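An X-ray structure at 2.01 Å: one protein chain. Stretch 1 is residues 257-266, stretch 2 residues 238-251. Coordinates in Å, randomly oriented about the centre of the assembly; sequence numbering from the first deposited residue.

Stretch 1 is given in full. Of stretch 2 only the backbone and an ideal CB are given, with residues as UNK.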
# COMPACT_ATOMS: atom_id res chain seq x y z
N ARG A 257 -7.52 -24.44 -2.81
CA ARG A 257 -8.36 -23.86 -1.75
C ARG A 257 -8.01 -24.48 -0.40
O ARG A 257 -7.67 -25.65 -0.32
CB ARG A 257 -9.84 -24.05 -2.06
CG ARG A 257 -10.83 -23.50 -1.04
CD ARG A 257 -11.00 -22.01 -1.24
NE ARG A 257 -12.08 -21.42 -0.43
CZ ARG A 257 -13.36 -21.33 -0.78
NH1 ARG A 257 -13.83 -21.83 -1.94
NH2 ARG A 257 -14.20 -20.73 0.05
N ALA A 258 -8.09 -23.68 0.65
CA ALA A 258 -8.04 -24.16 2.02
C ALA A 258 -9.25 -23.56 2.79
O ALA A 258 -9.78 -22.52 2.40
CB ALA A 258 -6.71 -23.75 2.68
N ARG A 259 -9.65 -24.21 3.89
CA ARG A 259 -10.89 -23.96 4.59
C ARG A 259 -11.98 -23.71 3.54
O ARG A 259 -12.44 -22.56 3.35
CB ARG A 259 -10.75 -22.76 5.53
CG ARG A 259 -9.52 -22.78 6.44
CD ARG A 259 -9.63 -21.68 7.51
NE ARG A 259 -8.31 -21.13 7.86
CZ ARG A 259 -8.07 -20.18 8.77
NH1 ARG A 259 -9.06 -19.61 9.48
NH2 ARG A 259 -6.81 -19.80 8.97
N PRO A 260 -12.39 -24.79 2.84
CA PRO A 260 -13.27 -24.67 1.65
C PRO A 260 -14.66 -24.16 1.97
O PRO A 260 -15.36 -23.70 1.08
CB PRO A 260 -13.32 -26.12 1.10
CG PRO A 260 -13.05 -26.97 2.27
CD PRO A 260 -12.22 -26.19 3.26
N ASP A 261 -15.07 -24.25 3.24
CA ASP A 261 -16.34 -23.68 3.65
C ASP A 261 -16.30 -22.21 4.10
O ASP A 261 -17.35 -21.63 4.46
CB ASP A 261 -16.95 -24.57 4.72
CG ASP A 261 -17.25 -25.99 4.19
OD1 ASP A 261 -17.69 -26.16 3.00
OD2 ASP A 261 -17.02 -26.94 4.97
N TRP A 262 -15.12 -21.59 4.02
CA TRP A 262 -14.87 -20.23 4.56
C TRP A 262 -14.75 -19.32 3.40
O TRP A 262 -13.92 -19.54 2.51
CB TRP A 262 -13.56 -20.20 5.38
CG TRP A 262 -13.31 -18.98 6.25
CD1 TRP A 262 -13.51 -18.88 7.58
CD2 TRP A 262 -12.76 -17.70 5.83
NE1 TRP A 262 -13.10 -17.66 8.03
CE2 TRP A 262 -12.66 -16.92 6.96
CE3 TRP A 262 -12.35 -17.17 4.61
CZ2 TRP A 262 -12.21 -15.59 6.92
CZ3 TRP A 262 -11.87 -15.85 4.57
CH2 TRP A 262 -11.82 -15.09 5.71
N LYS A 263 -15.59 -18.29 3.40
CA LYS A 263 -15.59 -17.29 2.33
C LYS A 263 -16.26 -15.97 2.84
O LYS A 263 -17.36 -16.02 3.47
CB LYS A 263 -16.40 -17.82 1.14
CG LYS A 263 -16.43 -16.92 -0.09
CD LYS A 263 -17.46 -17.32 -1.12
CE LYS A 263 -17.49 -16.29 -2.25
NZ LYS A 263 -18.66 -16.41 -3.13
N ILE A 264 -15.65 -14.82 2.48
CA ILE A 264 -16.25 -13.48 2.73
C ILE A 264 -16.53 -12.88 1.38
O ILE A 264 -15.68 -12.91 0.49
CB ILE A 264 -15.28 -12.53 3.51
CG1 ILE A 264 -15.06 -13.04 4.93
CG2 ILE A 264 -15.75 -11.09 3.51
CD1 ILE A 264 -13.83 -12.50 5.58
N SER A 265 -17.72 -12.33 1.24
CA SER A 265 -18.04 -11.45 0.12
C SER A 265 -18.20 -10.06 0.70
O SER A 265 -19.06 -9.86 1.57
CB SER A 265 -19.37 -11.90 -0.57
OG SER A 265 -19.09 -12.91 -1.57
N TRP A 266 -17.44 -9.09 0.20
CA TRP A 266 -17.46 -7.71 0.81
C TRP A 266 -18.73 -6.95 0.40
O TRP A 266 -19.21 -7.07 -0.75
CB TRP A 266 -16.14 -6.97 0.44
CG TRP A 266 -14.92 -7.68 0.98
CD1 TRP A 266 -14.05 -8.41 0.29
CD2 TRP A 266 -14.52 -7.79 2.36
NE1 TRP A 266 -13.10 -8.98 1.12
CE2 TRP A 266 -13.38 -8.61 2.40
CE3 TRP A 266 -15.03 -7.26 3.57
CZ2 TRP A 266 -12.70 -8.92 3.60
CZ3 TRP A 266 -14.35 -7.53 4.78
CH2 TRP A 266 -13.19 -8.37 4.79
N UNK A 238 1.32 -21.82 6.85
CA UNK A 238 1.50 -22.10 5.41
C UNK A 238 0.26 -21.96 4.53
O UNK A 238 0.19 -22.63 3.50
CB UNK A 238 2.03 -23.53 5.25
N UNK A 239 -0.71 -21.14 4.94
CA UNK A 239 -1.84 -20.73 4.06
C UNK A 239 -1.64 -19.24 3.67
O UNK A 239 -1.08 -18.48 4.44
CB UNK A 239 -3.19 -20.93 4.76
N UNK A 240 -2.15 -18.84 2.51
CA UNK A 240 -2.27 -17.41 2.15
C UNK A 240 -3.71 -16.94 2.16
O UNK A 240 -4.58 -17.63 1.62
CB UNK A 240 -1.66 -17.15 0.77
N UNK A 241 -3.96 -15.79 2.77
CA UNK A 241 -5.23 -15.09 2.67
C UNK A 241 -5.18 -14.18 1.49
O UNK A 241 -4.33 -13.27 1.47
CB UNK A 241 -5.55 -14.31 3.95
N UNK A 242 -6.07 -14.43 0.52
CA UNK A 242 -6.17 -13.66 -0.71
C UNK A 242 -7.36 -12.71 -0.64
O UNK A 242 -8.47 -13.13 -0.29
CB UNK A 242 -6.30 -14.59 -1.92
N UNK A 243 -7.11 -11.44 -0.95
CA UNK A 243 -8.10 -10.36 -0.79
C UNK A 243 -8.28 -9.62 -2.12
O UNK A 243 -7.33 -9.03 -2.69
CB UNK A 243 -7.67 -9.39 0.31
N UNK A 244 -9.48 -9.73 -2.66
CA UNK A 244 -9.88 -9.03 -3.88
C UNK A 244 -11.06 -8.07 -3.55
O UNK A 244 -11.70 -8.17 -2.47
CB UNK A 244 -10.27 -10.03 -4.97
N UNK A 245 -11.37 -7.14 -4.47
CA UNK A 245 -12.43 -6.18 -4.20
C UNK A 245 -13.76 -6.90 -3.94
O UNK A 245 -14.58 -6.38 -3.23
CB UNK A 245 -12.57 -5.20 -5.37
N UNK A 246 -13.97 -8.11 -4.47
CA UNK A 246 -15.26 -8.76 -4.31
C UNK A 246 -15.34 -9.79 -3.20
O UNK A 246 -16.43 -10.04 -2.66
CB UNK A 246 -15.64 -9.43 -5.63
N UNK A 247 -14.21 -10.38 -2.83
CA UNK A 247 -14.22 -11.48 -1.92
C UNK A 247 -12.88 -11.74 -1.33
O UNK A 247 -11.90 -11.30 -1.87
CB UNK A 247 -14.74 -12.74 -2.62
N UNK A 248 -12.88 -12.47 -0.21
CA UNK A 248 -11.66 -12.98 0.38
C UNK A 248 -11.78 -14.45 0.64
O UNK A 248 -12.85 -14.92 1.01
CB UNK A 248 -11.33 -12.24 1.68
N UNK A 249 -10.65 -15.17 0.48
CA UNK A 249 -10.59 -16.56 0.88
C UNK A 249 -9.14 -17.07 1.05
O UNK A 249 -8.15 -16.41 0.68
CB UNK A 249 -11.33 -17.41 -0.15
N UNK A 250 -9.02 -18.28 1.59
CA UNK A 250 -7.67 -18.87 1.84
C UNK A 250 -7.21 -19.86 0.74
O UNK A 250 -8.03 -20.65 0.21
CB UNK A 250 -7.67 -19.60 3.19
N UNK A 251 -5.91 -19.89 0.44
CA UNK A 251 -5.31 -21.01 -0.35
C UNK A 251 -4.09 -21.62 0.36
O UNK A 251 -3.61 -21.03 1.36
CB UNK A 251 -4.89 -20.52 -1.74

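Position 238 lies beyond the reach of stretch 1, which sets no demand on it. Phi/psi of -96/26 is open to most residues. It is Gly-238.

At 239 CA-to-CB points toward stretch 1, with the ideal CB 5.0 Å from Ala-258 CB. The guanidinium of Arg-259 lies further out, so a long acidic or polar acceptor would suit. Glu-239 forms a salt bridge, Arg-259 NH2 donating to Glu-239 OE1 at 3.0 Å. A weak bond from Arg-259 NE to Glu-239 OE1, 3.3 Å, adds to it.

Positions 240 and 242 have extended angles and CBs out of reach; stretch 1 leaves them free. They are Phe-240 and Leu-242.

At 241 CA-to-CB runs sideways. A branched apolar chain could reach the indole of Trp-262. Leu-241 does, with CD1 4.2 Å from Trp-262 CZ3.

Positions 243 and 244 point sideways and 245 away, so stretch 1 hardly restricts them. They are Asn-243, Tyr-244 and Ser-245.

At 246 the CB points away and many residues would fit; the backbone makes the contact. In Asp-246 the carbonyl O accepts from Trp-266 N at 3.2 Å. Water 1 links Asp-246 O to Trp-266 O.

At 247 the ideal CB is a tight 3.3 Å from Ile-264 O and shares a sheet face with Ser-265. A side chain that turns away past CB would suit. Phe-247 has chi1 at 34°, and its ring leads away.

At 248 the backbone pairs with Ile-264: the N of 248 donates to Ile-264 O at 2.9 Å, and Ile-264 N donates to the O of 248 at 3.2 Å. The ideal CB is 3.8 Å from Trp-266 NE1, a donor. A small side chain with an acceptor fits: Ser, Thr or perhaps Asn. Ser-248 OG accepts from Trp-266 NE1 at 3.0 Å and donates to Asn-243 OD1 at 2.6 Å.

At 249 CA-to-CB points sideways, and the ideal CB is 4.1 Å from Arg-257 NE. Varied apolar or polar chains could serve. Phe-249 takes chi1 p, its CB beside that guanidinium.

At 250 the ideal CB is 3.7 Å from Ala-258 O, with Trp-262 and the Arg-259 guanidinium beyond. A flat aromatic suits best, though Leu or Met could fill space. Phe-250 has the largest covered area of the stretch. Arg-259 stacks flat on its ring, planes at 10°, with cation-pi geometry. The edge of the Phe-250 ring meets the face of Trp-262. Phe-250 O accepts from Ala-258 N at 3.1 Å.

At 251 CB points away, and the backbone bridges to Arg-257. A beta-branched residue suits the extended angles. It is Val-251, chi1 m.

Stretch 2 (238-251) GEFLLNYSDFSFFV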
# COMPACT_ATOMS: atom_id res chain seq x y z
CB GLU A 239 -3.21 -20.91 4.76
CG GLU A 239 -3.47 -22.24 5.47
CD GLU A 239 -4.74 -22.24 6.36
OE1 GLU A 239 -5.12 -21.20 6.98
OE2 GLU A 239 -5.37 -23.32 6.45
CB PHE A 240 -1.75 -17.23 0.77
CG PHE A 240 -0.30 -17.57 0.63
CD1 PHE A 240 0.11 -18.90 0.50
CD2 PHE A 240 0.67 -16.58 0.61
CE1 PHE A 240 1.46 -19.23 0.34
CE2 PHE A 240 2.02 -16.90 0.45
CZ PHE A 240 2.41 -18.22 0.32
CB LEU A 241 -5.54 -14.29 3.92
CG LEU A 241 -6.84 -13.41 3.87
CD1 LEU A 241 -8.06 -14.30 3.73
CD2 LEU A 241 -6.97 -12.60 5.13
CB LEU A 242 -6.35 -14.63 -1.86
CG LEU A 242 -5.15 -15.60 -2.14
CD1 LEU A 242 -5.52 -16.44 -3.36
CD2 LEU A 242 -3.85 -14.91 -2.50
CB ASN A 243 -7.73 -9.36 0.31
CG ASN A 243 -7.55 -10.00 1.68
OD1 ASN A 243 -8.49 -10.36 2.39
ND2 ASN A 243 -6.30 -10.11 2.09
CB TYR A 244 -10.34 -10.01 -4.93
CG TYR A 244 -9.50 -11.26 -5.30
CD1 TYR A 244 -9.28 -12.25 -4.40
CD2 TYR A 244 -9.07 -11.46 -6.61
CE1 TYR A 244 -8.58 -13.39 -4.74
CE2 TYR A 244 -8.37 -12.60 -6.97
CZ TYR A 244 -8.15 -13.59 -6.03
OH TYR A 244 -7.48 -14.79 -6.30
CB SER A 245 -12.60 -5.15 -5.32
OG SER A 245 -13.00 -5.80 -6.54
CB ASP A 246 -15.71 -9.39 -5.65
CG ASP A 246 -16.14 -8.33 -6.69
OD1 ASP A 246 -16.79 -7.31 -6.34
OD2 ASP A 246 -15.77 -8.50 -7.85
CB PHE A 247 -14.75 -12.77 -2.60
CG PHE A 247 -14.39 -12.89 -4.06
CD1 PHE A 247 -13.07 -13.06 -4.46
CD2 PHE A 247 -15.39 -12.92 -5.04
CE1 PHE A 247 -12.75 -13.14 -5.82
CE2 PHE A 247 -15.10 -13.04 -6.39
CZ PHE A 247 -13.77 -13.14 -6.79
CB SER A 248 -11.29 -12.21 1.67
OG SER A 248 -10.83 -10.92 1.32
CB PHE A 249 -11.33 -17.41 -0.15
CG PHE A 249 -10.74 -17.29 -1.52
CD1 PHE A 249 -11.13 -16.28 -2.36
CD2 PHE A 249 -9.72 -18.14 -1.91
CE1 PHE A 249 -10.52 -16.12 -3.59
CE2 PHE A 249 -9.14 -18.02 -3.14
CZ PHE A 249 -9.56 -17.02 -3.99
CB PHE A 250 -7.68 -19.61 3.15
CG PHE A 250 -7.79 -18.77 4.33
CD1 PHE A 250 -6.66 -18.19 4.89
CD2 PHE A 250 -9.02 -18.60 4.98
CE1 PHE A 250 -6.75 -17.39 5.99
CE2 PHE A 250 -9.11 -17.83 6.10
CZ PHE A 250 -7.98 -17.21 6.61
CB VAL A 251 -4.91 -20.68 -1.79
CG1 VAL A 251 -6.09 -20.17 -2.59
CG2 VAL A 251 -3.73 -19.74 -1.87
O HOH W 1 -18.85 -8.65 -2.79
O HOH W 2 -11.46 -20.21 2.24
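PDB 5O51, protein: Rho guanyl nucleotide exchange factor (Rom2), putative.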